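Oligogalacturonate-specific porin kdgM (Dickeya dadantii, PDB 4FQE) forms a monomeric outer-membrane porin specific for oligogalacturonides and is required for the full virulence of this bacterium. Local coordinates at residues Y66-N71 with I76-S81; A99-T102 with S106-L109; D171-V176 with Q205-V210. All blocks are in the same frame, centred on the assembly; numbering follows the deposited sequence. Where two conformers were deposited one is given.

Contact 1: residues Y66-N71 with I76-S81. With C8E ((hydroxyethyloxy)tri(ethyloxy)octane), chain H.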
loop_
_atom_site.group_PDB
_atom_site.type_symbol
_atom_site.label_atom_id
_atom_site.label_comp_id
_atom_site.label_asym_id
_atom_site.label_seq_id
_atom_site.Cartn_x
_atom_site.Cartn_y
_atom_site.Cartn_z
ATOM N N TYR A 66 11.893 8.619 0.965
ATOM C CA TYR A 66 12.159 9.490 2.117
ATOM C C TYR A 66 10.816 10.117 2.533
ATOM O O TYR A 66 10.107 10.655 1.690
ATOM C CB TYR A 66 13.158 10.604 1.747
ATOM C CG TYR A 66 14.558 10.470 2.327
ATOM C CD1 TYR A 66 15.658 10.132 1.507
ATOM C CD2 TYR A 66 14.798 10.664 3.690
ATOM C CE1 TYR A 66 16.945 9.995 2.024
ATOM C CE2 TYR A 66 16.083 10.499 4.224
ATOM C CZ TYR A 66 17.156 10.183 3.382
ATOM O OH TYR A 66 18.429 10.046 3.893
ATOM N N VAL A 67 10.478 10.101 3.819
ATOM C CA VAL A 67 9.377 10.922 4.281
ATOM C C VAL A 67 9.966 12.186 4.882
ATOM O O VAL A 67 10.745 12.123 5.825
ATOM C CB VAL A 67 8.484 10.244 5.334
ATOM C CG1 VAL A 67 7.385 11.221 5.749
ATOM C CG2 VAL A 67 7.832 8.958 4.800
ATOM N N TYR A 68 9.590 13.321 4.313
ATOM C CA TYR A 68 10.049 14.642 4.780
ATOM C C TYR A 68 8.899 15.315 5.527
ATOM O O TYR A 68 7.885 15.656 4.916
ATOM C CB TYR A 68 10.476 15.486 3.574
ATOM C CG TYR A 68 11.697 14.920 2.808
ATOM C CD1 TYR A 68 12.975 14.910 3.390
ATOM C CD2 TYR A 68 11.575 14.412 1.504
ATOM C CE1 TYR A 68 14.076 14.411 2.710
ATOM C CE2 TYR A 68 12.691 13.901 0.808
ATOM C CZ TYR A 68 13.932 13.915 1.412
ATOM O OH TYR A 68 15.038 13.429 0.749
ATOM N N LYS A 69 9.046 15.492 6.835
ATOM C CA LYS A 69 7.966 16.061 7.661
ATOM C C LYS A 69 8.176 17.549 7.843
ATOM O O LYS A 69 9.166 17.963 8.421
ATOM C CB LYS A 69 7.884 15.367 9.022
ATOM C CG LYS A 69 7.721 13.853 8.906
ATOM C CD LYS A 69 7.561 13.237 10.285
ATOM C CE LYS A 69 7.097 11.785 10.250
ATOM N NZ LYS A 69 5.792 11.633 9.570
ATOM N N PHE A 70 7.268 18.355 7.310
ATOM C CA PHE A 70 7.338 19.793 7.514
ATOM C C PHE A 70 7.038 20.158 8.950
ATOM O O PHE A 70 7.637 21.080 9.488
ATOM C CB PHE A 70 6.368 20.535 6.605
ATOM C CG PHE A 70 6.666 20.366 5.151
ATOM C CD1 PHE A 70 7.630 21.141 4.537
ATOM C CD2 PHE A 70 5.960 19.441 4.388
ATOM C CE1 PHE A 70 7.910 20.984 3.192
ATOM C CE2 PHE A 70 6.227 19.283 3.039
ATOM C CZ PHE A 70 7.200 20.062 2.439
ATOM N N ASN A 71 6.073 19.451 9.527
ATOM C CA ASN A 71 5.607 19.654 10.902
ATOM C C ASN A 71 4.720 18.475 11.266
ATOM O O ASN A 71 4.649 17.524 10.503
ATOM C CB ASN A 71 4.861 20.981 11.023
ATOM C CG ASN A 71 3.761 21.126 9.991
ATOM O OD1 ASN A 71 2.956 20.198 9.763
ATOM N ND2 ASN A 71 3.707 22.300 9.369
ATOM N N ILE A 76 5.627 15.118 3.026
ATOM C CA ILE A 76 5.705 14.714 1.634
ATOM C C ILE A 76 6.746 13.607 1.499
ATOM O O ILE A 76 7.803 13.662 2.152
ATOM C CB ILE A 76 6.059 15.885 0.711
ATOM C CG1 ILE A 76 7.361 16.544 1.162
ATOM C CG2 ILE A 76 4.916 16.885 0.697
ATOM C CD1 ILE A 76 7.855 17.577 0.196
ATOM N N GLU A 77 6.415 12.599 0.674
ATOM C CA GLU A 77 7.210 11.368 0.488
ATOM C C GLU A 77 7.453 11.072 -0.993
ATOM O O GLU A 77 6.580 10.534 -1.654
ATOM C CB GLU A 77 6.499 10.167 1.132
ATOM C CG GLU A 77 7.210 8.815 0.928
ATOM C CD GLU A 77 6.381 7.630 1.414
ATOM O OE1 GLU A 77 6.830 6.487 1.250
ATOM O OE2 GLU A 77 5.275 7.813 1.949
ATOM N N PRO A 78 8.637 11.435 -1.530
ATOM C CA PRO A 78 8.970 11.009 -2.881
ATOM C C PRO A 78 9.471 9.584 -2.806
ATOM O O PRO A 78 10.062 9.204 -1.802
ATOM C CB PRO A 78 10.084 11.961 -3.299
ATOM C CG PRO A 78 10.668 12.469 -2.033
ATOM C CD PRO A 78 9.550 12.480 -1.042
ATOM N N GLY A 79 9.213 8.791 -3.826
ATOM C CA GLY A 79 9.586 7.395 -3.754
ATOM C C GLY A 79 9.940 6.906 -5.117
ATOM O O GLY A 79 9.524 7.472 -6.106
ATOM N N PHE A 80 10.699 5.827 -5.119
ATOM C CA PHE A 80 11.246 5.176 -6.300
ATOM C C PHE A 80 10.905 3.701 -6.162
ATOM O O PHE A 80 11.192 3.122 -5.134
ATOM C CB PHE A 80 12.767 5.332 -6.282
ATOM C CG PHE A 80 13.461 4.608 -7.388
ATOM C CD1 PHE A 80 13.597 5.184 -8.632
ATOM C CD2 PHE A 80 13.971 3.335 -7.185
ATOM C CE1 PHE A 80 14.241 4.499 -9.649
ATOM C CE2 PHE A 80 14.611 2.645 -8.206
ATOM C CZ PHE A 80 14.724 3.239 -9.442
ATOM N N SER A 81 10.356 3.086 -7.203
ATOM C CA SER A 81 10.100 1.635 -7.178
ATOM C C SER A 81 10.300 0.991 -8.542
ATOM O O SER A 81 10.079 1.606 -9.583
ATOM C CB SER A 81 8.727 1.299 -6.644
ATOM O OG SER A 81 7.678 1.925 -7.347
HETATM C C1 C8E H . 5.854 10.901 -9.470
HETATM C C2 C8E H . 6.977 11.725 -10.046
HETATM C C3 C8E H . 7.418 12.747 -9.010
HETATM C C4 C8E H . 7.957 12.075 -7.754
HETATM C C5 C8E H . 9.453 12.262 -7.595
HETATM C C6 C8E H . 10.190 11.218 -8.418
HETATM C C7 C8E H . 10.758 10.101 -7.556
HETATM C C8 C8E H . 11.747 9.246 -8.346
HETATM O O9 C8E H . 13.076 9.746 -8.175
HETATM C C10 C8E H . 14.062 9.028 -8.926
HETATM C C11 C8E H . 15.353 8.932 -8.111
HETATM O O12 C8E H . 15.492 7.657 -7.486
HETATM C C13 C8E H . 16.341 7.644 -6.332
HETATM C C14 C8E H . 15.534 7.952 -5.068
HETATM O O15 C8E H . 15.756 6.996 -4.021
HETATM C C16 C8E H . 15.858 7.548 -2.695
HETATM C C17 C8E H . 14.502 7.853 -2.068
HETATM O O18 C8E H . 14.140 9.218 -2.315
HETATM C C19 C8E H . 13.070 9.375 -3.244
HETATM C C20 C8E H . 13.428 10.403 -4.308
HETATM O O21 C8E H . 13.128 9.905 -5.616
#
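Tyr68 and Ile76 face each other as an antiparallel hydrogen-bonded pair, and both backbone bonds are sound: Tyr68 N to Ile76 O is 2.8 Å at 166°, and Ile76 N to Tyr68 O is 3.0 Å. Further along, the pairing slackens. Tyr66 N reaches Pro78 O at 3.4 Å, a weak bond, and proline has no N-H to answer it. Tyr66 O receives a carbon donor instead: Glu77 CA lies 3.2 Å from it in a CA-H...O contact, while Pro78 CD packs nearly as closely.

The apolar contacts lie on the outer face. Pro78 CG sits at the rim of the Tyr68 ring, 3.8 Å from CE2 and close to the ring plane, with the two side chains roughly perpendicular. The Phe70 ring borders Ile76, but Ile76 has two deposited conformers, so the detail there is doubtful. A bound detergent continues this surface, its C19 being 3.3 Å from Pro78 O.

On the inner face, Glu77 runs out extended with CG anti to its backbone N (chi1 177°), and the CG2 methyl of Val67 lies 3.9 Å from its CD. The carboxylate bonds to Tyr94 and forms salt bridges with Arg26 and Arg96. This segregation, aromatic and aliphatic groups outside and a charge network inside, is the chemistry of a membrane barrel wall around a polar channel.

Contact 2: residues A99-T102 with S106-L109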
loop_
_atom_site.group_PDB
_atom_site.type_symbol
_atom_site.label_atom_id
_atom_site.label_comp_id
_atom_site.label_asym_id
_atom_site.label_seq_id
_atom_site.Cartn_x
_atom_site.Cartn_y
_atom_site.Cartn_z
ATOM N N ALA A 99 -1.617 14.497 5.349
ATOM C CA ALA A 99 -2.058 15.470 6.357
ATOM C C ALA A 99 -2.683 14.747 7.543
ATOM O O ALA A 99 -3.656 14.034 7.367
ATOM C CB ALA A 99 -3.064 16.440 5.753
ATOM N N ASN A 100 -2.089 14.885 8.721
ATOM C CA ASN A 100 -2.753 14.476 9.959
ATOM C C ASN A 100 -3.792 15.487 10.403
ATOM O O ASN A 100 -3.471 16.525 10.994
ATOM C CB ASN A 100 -1.743 14.222 11.061
ATOM C CG ASN A 100 -0.722 13.208 10.653
ATOM O OD1 ASN A 100 -1.071 12.121 10.209
ATOM N ND2 ASN A 100 0.550 13.557 10.767
ATOM N N VAL A 101 -5.050 15.190 10.092
ATOM C CA VAL A 101 -6.174 16.078 10.449
ATOM C C VAL A 101 -6.353 16.137 11.968
ATOM O O VAL A 101 -6.487 17.222 12.554
ATOM C CB VAL A 101 -7.496 15.604 9.790
ATOM C CG1 VAL A 101 -8.649 16.551 10.125
ATOM C CG2 VAL A 101 -7.311 15.470 8.283
ATOM N N THR A 102 -6.377 14.969 12.597
ATOM C CA THR A 102 -6.314 14.860 14.046
ATOM C C THR A 102 -5.280 13.776 14.385
ATOM O O THR A 102 -4.688 13.170 13.495
ATOM C CB THR A 102 -7.664 14.419 14.640
ATOM O OG1 THR A 102 -7.882 13.043 14.313
ATOM C CG2 THR A 102 -8.820 15.272 14.096
ATOM N N SER A 106 -6.070 10.542 9.455
ATOM C CA SER A 106 -5.137 11.038 8.444
ATOM C C SER A 106 -5.672 10.875 7.034
ATOM O O SER A 106 -6.510 10.007 6.754
ATOM C CB SER A 106 -3.750 10.406 8.583
ATOM O OG SER A 106 -3.832 9.002 8.619
ATOM N N VAL A 107 -5.181 11.730 6.140
ATOM C CA VAL A 107 -5.542 11.674 4.734
ATOM C C VAL A 107 -4.283 11.741 3.899
ATOM O O VAL A 107 -3.345 12.430 4.255
ATOM C CB VAL A 107 -6.554 12.768 4.350
ATOM C CG1 VAL A 107 -7.868 12.578 5.145
ATOM C CG2 VAL A 107 -6.013 14.153 4.599
ATOM N N ALA A 108 -4.224 10.981 2.820
ATOM C CA ALA A 108 -3.040 11.052 1.929
ATOM C C ALA A 108 -3.475 11.057 0.488
ATOM O O ALA A 108 -4.576 10.618 0.155
ATOM C CB ALA A 108 -2.060 9.921 2.226
ATOM N N LEU A 109 -2.618 11.581 -0.370
ATOM C CA LEU A 109 -2.818 11.523 -1.785
ATOM C C LEU A 109 -1.467 11.151 -2.408
ATOM O O LEU A 109 -0.418 11.685 -2.024
ATOM C CB LEU A 109 -3.356 12.846 -2.324
ATOM C CG LEU A 109 -3.743 12.873 -3.807
ATOM C CD1 LEU A 109 -4.917 11.954 -4.079
ATOM C CD2 LEU A 109 -4.049 14.283 -4.296
#
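Ala99 N donates to Val107 O across 2.9 Å with an N-H...O angle of 172°, the shortest polar bond between the two segments. The return bond runs from Val107 N to Ala99 O at 3.0 Å and is also close to straight, at 165°. Together they define Ala99 and Val107 as an antiparallel hydrogen-bonded pair. Ala99 O has a second, softer neighbour in Ser106 CA, 3.5 Å away in a CA-H...O contact.

On the outer face of the sheet a single methyl does most of the packing. With Val107 CG1 anti to the carbonyl carbon (chi1 -62°), CG2 falls between the backbone N and that carbon, 3.9 Å from Ala99 CB. The same methyl is approached by Val101 CG2 at 4.1 Å, the two valine side chains crossing at a slant. Val101 has already left the strand, so this touch carries the apolar surface into the turn.

The geometry is that of a beta hairpin, joining strands 90-100 and 105-116 of the twelve-stranded antiparallel barrel. Thr102 shapes its short connection: its OG1 accepts from the backbone N of Asp104, an ST turn at what is probably the periplasmic end, as in other outer-membrane barrels.

Asn100 and Ser106 form the next, non-hydrogen-bonded pair, with both side chains directed to the barrel interior. Here the amide oxygen meets a methylene and not the hydroxyl, Asn100 OD1 lying 3.6 Å from Ser106 CB. Asn100 ND2 is used instead by Ser72 O, in the preceding hairpin's turn. On the other flank, Ser106 pairs through its backbone with Asp139 of strand 131-142, where Val107 also rests on Ile138.

Contact 3: residues D171-V176 with Q205-V210. With C8E ((hydroxyethyloxy)tri(ethyloxy)octane), chain I.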
loop_
_atom_site.group_PDB
_atom_site.type_symbol
_atom_site.label_atom_id
_atom_site.label_comp_id
_atom_site.label_asym_id
_atom_site.label_seq_id
_atom_site.Cartn_x
_atom_site.Cartn_y
_atom_site.Cartn_z
ATOM N N ASP A 171 -9.852 3.236 -14.762
ATOM C CA ASP A 171 -10.454 2.345 -13.757
ATOM C C ASP A 171 -10.521 3.018 -12.411
ATOM O O ASP A 171 -9.592 3.718 -12.009
ATOM C CB ASP A 171 -9.649 1.057 -13.588
ATOM C CG ASP A 171 -9.836 0.086 -14.745
ATOM O OD1 ASP A 171 -10.779 0.261 -15.568
ATOM O OD2 ASP A 171 -9.018 -0.859 -14.824
ATOM N N ILE A 172 -11.615 2.785 -11.699
ATOM C CA ILE A 172 -11.719 3.257 -10.338
ATOM C C ILE A 172 -11.833 2.066 -9.389
ATOM O O ILE A 172 -12.568 1.107 -9.644
ATOM C CB ILE A 172 -12.886 4.256 -10.167
ATOM C CG1 ILE A 172 -12.520 5.587 -10.835
ATOM C CG2 ILE A 172 -13.173 4.508 -8.699
ATOM C CD1 ILE A 172 -13.696 6.522 -10.982
ATOM N N THR A 173 -11.108 2.156 -8.285
ATOM C CA THR A 173 -11.109 1.139 -7.250
ATOM C C THR A 173 -11.498 1.783 -5.939
ATOM O O THR A 173 -10.990 2.849 -5.582
ATOM C CB THR A 173 -9.720 0.489 -7.107
ATOM O OG1 THR A 173 -9.442 -0.228 -8.304
ATOM C CG2 THR A 173 -9.684 -0.493 -5.951
ATOM N N HIS A 174 -12.402 1.125 -5.235
ATOM C CA HIS A 174 -12.772 1.478 -3.870
ATOM C C HIS A 174 -12.348 0.362 -2.957
ATOM O O HIS A 174 -12.664 -0.823 -3.208
ATOM C CB HIS A 174 -14.262 1.653 -3.769
ATOM C CG HIS A 174 -14.834 2.759 -4.635
ATOM N ND1 HIS A 174 -14.859 4.044 -4.240
ATOM C CD2 HIS A 174 -15.478 2.714 -5.868
ATOM C CE1 HIS A 174 -15.440 4.804 -5.201
ATOM N NE2 HIS A 174 -15.826 3.985 -6.194
ATOM N N ASN A 175 -11.612 0.688 -1.914
ATOM C CA ASN A 175 -11.140 -0.325 -0.997
ATOM C C ASN A 175 -11.333 0.073 0.456
ATOM O O ASN A 175 -11.125 1.252 0.828
ATOM C CB ASN A 175 -9.667 -0.639 -1.286
ATOM C CG ASN A 175 -9.239 -1.978 -0.730
ATOM O OD1 ASN A 175 -9.620 -3.028 -1.251
ATOM N ND2 ASN A 175 -8.347 -1.948 0.251
ATOM N N VAL A 176 -11.789 -0.891 1.260
ATOM C CA VAL A 176 -11.884 -0.732 2.708
ATOM C C VAL A 176 -11.029 -1.767 3.443
ATOM O O VAL A 176 -11.131 -2.971 3.208
ATOM C CB VAL A 176 -13.340 -0.874 3.166
ATOM C CG1 VAL A 176 -13.444 -0.629 4.657
ATOM C CG2 VAL A 176 -14.244 0.070 2.383
ATOM N N GLN A 205 -16.384 -6.447 -10.015
ATOM C CA GLN A 205 -16.014 -7.573 -9.142
ATOM C C GLN A 205 -15.444 -7.184 -7.775
ATOM O O GLN A 205 -14.984 -6.070 -7.577
ATOM C CB GLN A 205 -15.034 -8.494 -9.868
ATOM C CG GLN A 205 -15.684 -9.207 -11.039
ATOM C CD GLN A 205 -15.064 -10.556 -11.316
ATOM O OE1 GLN A 205 -13.842 -10.669 -11.479
ATOM N NE2 GLN A 205 -15.905 -11.598 -11.374
ATOM N N THR A 206 -15.508 -8.124 -6.834
ATOM C CA THR A 206 -15.022 -7.904 -5.488
ATOM C C THR A 206 -13.690 -8.617 -5.268
ATOM O O THR A 206 -13.508 -9.802 -5.650
ATOM C CB THR A 206 -16.041 -8.395 -4.426
ATOM O OG1 THR A 206 -17.343 -7.840 -4.700
ATOM C CG2 THR A 206 -15.612 -8.001 -3.010
ATOM N N ARG A 207 -12.802 -7.881 -4.616
ATOM C CA ARG A 207 -11.446 -8.304 -4.305
ATOM C C ARG A 207 -11.337 -8.384 -2.798
ATOM O O ARG A 207 -11.579 -7.395 -2.087
ATOM C CB ARG A 207 -10.445 -7.270 -4.854
ATOM C CG ARG A 207 -8.998 -7.579 -4.509
ATOM C CD ARG A 207 -8.078 -6.476 -5.006
ATOM N NE ARG A 207 -8.227 -5.259 -4.197
ATOM C CZ ARG A 207 -7.845 -4.045 -4.587
ATOM N NH1 ARG A 207 -7.315 -3.859 -5.786
ATOM N NH2 ARG A 207 -8.012 -3.008 -3.785
ATOM N N TYR A 208 -10.966 -9.560 -2.325
ATOM C CA TYR A 208 -10.865 -9.837 -0.899
ATOM C C TYR A 208 -9.421 -10.117 -0.555
ATOM O O TYR A 208 -8.750 -10.847 -1.276
ATOM C CB TYR A 208 -11.652 -11.105 -0.540
ATOM C CG TYR A 208 -13.135 -11.043 -0.783
ATOM C CD1 TYR A 208 -13.689 -11.611 -1.926
ATOM C CD2 TYR A 208 -13.994 -10.471 0.149
ATOM C CE1 TYR A 208 -15.052 -11.603 -2.148
ATOM C CE2 TYR A 208 -15.374 -10.445 -0.073
ATOM C CZ TYR A 208 -15.885 -11.005 -1.236
ATOM O OH TYR A 208 -17.246 -10.996 -1.488
ATOM N N ARG A 209 -8.954 -9.507 0.527
ATOM C CA ARG A 209 -7.635 -9.757 1.070
ATOM C C ARG A 209 -7.705 -10.051 2.550
ATOM O O ARG A 209 -8.453 -9.410 3.295
ATOM C CB ARG A 209 -6.732 -8.537 0.879
ATOM C CG ARG A 209 -6.436 -8.187 -0.573
ATOM C CD ARG A 209 -5.954 -6.773 -0.738
ATOM N NE ARG A 209 -5.489 -6.470 -2.097
ATOM C CZ ARG A 209 -5.124 -5.256 -2.521
ATOM N NH1 ARG A 209 -5.210 -4.193 -1.730
ATOM N NH2 ARG A 209 -4.671 -5.088 -3.763
ATOM N N VAL A 210 -6.897 -11.016 2.974
ATOM C CA VAL A 210 -6.610 -11.182 4.377
ATOM C C VAL A 210 -5.099 -11.233 4.523
ATOM O O VAL A 210 -4.381 -11.779 3.676
ATOM C CB VAL A 210 -7.247 -12.467 4.944
ATOM C CG1 VAL A 210 -8.746 -12.281 4.995
ATOM C CG2 VAL A 210 -6.805 -13.707 4.124
HETATM C C1 C8E I . -13.419 7.894 9.251
HETATM C C2 C8E I . -13.472 7.590 7.764
HETATM C C3 C8E I . -12.766 6.283 7.384
HETATM C C4 C8E I . -13.725 5.090 7.331
HETATM C C5 C8E I . -14.323 4.835 5.948
HETATM C C6 C8E I . -14.682 3.361 5.751
HETATM C C7 C8E I . -15.991 3.136 5.000
HETATM C C8 C8E I . -15.954 3.790 3.624
HETATM O O9 C8E I . -16.820 3.106 2.711
HETATM C C10 C8E I . -16.836 3.677 1.400
HETATM C C11 C8E I . -16.474 2.573 0.423
HETATM O O12 C8E I . -17.329 2.619 -0.713
HETATM C C13 C8E I . -17.350 1.353 -1.363
HETATM C C14 C8E I . -18.242 1.445 -2.583
HETATM O O15 C8E I . -18.413 0.128 -3.120
HETATM C C16 C8E I . -18.418 0.143 -4.542
HETATM C C17 C8E I . -19.759 -0.344 -5.052
HETATM O O18 C8E I . -19.573 -0.815 -6.389
HETATM C C19 C8E I . -20.778 -1.364 -6.929
HETATM C C20 C8E I . -20.804 -2.865 -6.668
HETATM O O21 C8E I . -20.287 -3.582 -7.797
HETATM O O HOH W 1 -9.249 -5.625 -1.495
#
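Arg207 reaches across the inner surface of the barrel wall to Asn175, its NH2 donating to Asn175 OD1 at 3.0 Å with an N-H...O angle of 164°. The bond is straight at the donor, and the oxygen lies near the guanidinium plane, but the approach at the acceptor is unusual: NH2 stands above the amide, 69° out of the carbonyl plane, and so off the lone pairs. The arginine first extends from the strand, with CG and CD both anti, and then bends at chi3; this brings the guanidinium edge to the amide and sets the two side chains about perpendicular. Asn175 also holds CG anti to its backbone N, and its amide plane is turned 64° from that of the guanidinium.

A water molecule stitches the arrangement together. It donates to Asn175 OD1 at 2.6 Å and to Arg207 O at 3.0 Å, and accepts from Arg207 NE at 2.9 Å, so Asn175 OD1 receives two bonds while the guanidinium is restrained by both NE and NH2. The methyl CG2 of Thr173 packs against the guanidinium, 3.7 Å from Arg207 NH2. The other half of the amide, ND2, donates to Glu191 on the strand lying between these two.

Arg209 swings its guanidinium over one face of that of Arg207, with Arg209 NH2 3.4 Å above the plane. Arg209 makes salt bridges to Glu8 and Glu191, which would partly offset the clustered positive charge. An inner wall with ordered, partly compensated arginines is consistent with a channel that passes anionic oligogalacturonides.

How the contacts relate
All three contacts belong to one closed antiparallel barrel. Contacts 1 and 2 are close: strands 74-85 and 90-100 are neighbours in chain and sheet, the centres of the two contacts are 14 Å apart and their nearest atoms about 6 Å, and each ties a hairpin near its turn. Contact 3 bridges strands that are not sheet neighbours; its centre is 26 Å from that of contact 1, across the chain's centre, and 22 Å from that of contact 2. A bound n-octane lies about 8 Å from the Tyr66 side chain, and Tyr66 meets Phe31 of an n-octane pocket edge-to-face. Contact 2 is mainly wall packing, while contacts 1 and 3 both place charged side chains on the inner face, consistent with a polar channel.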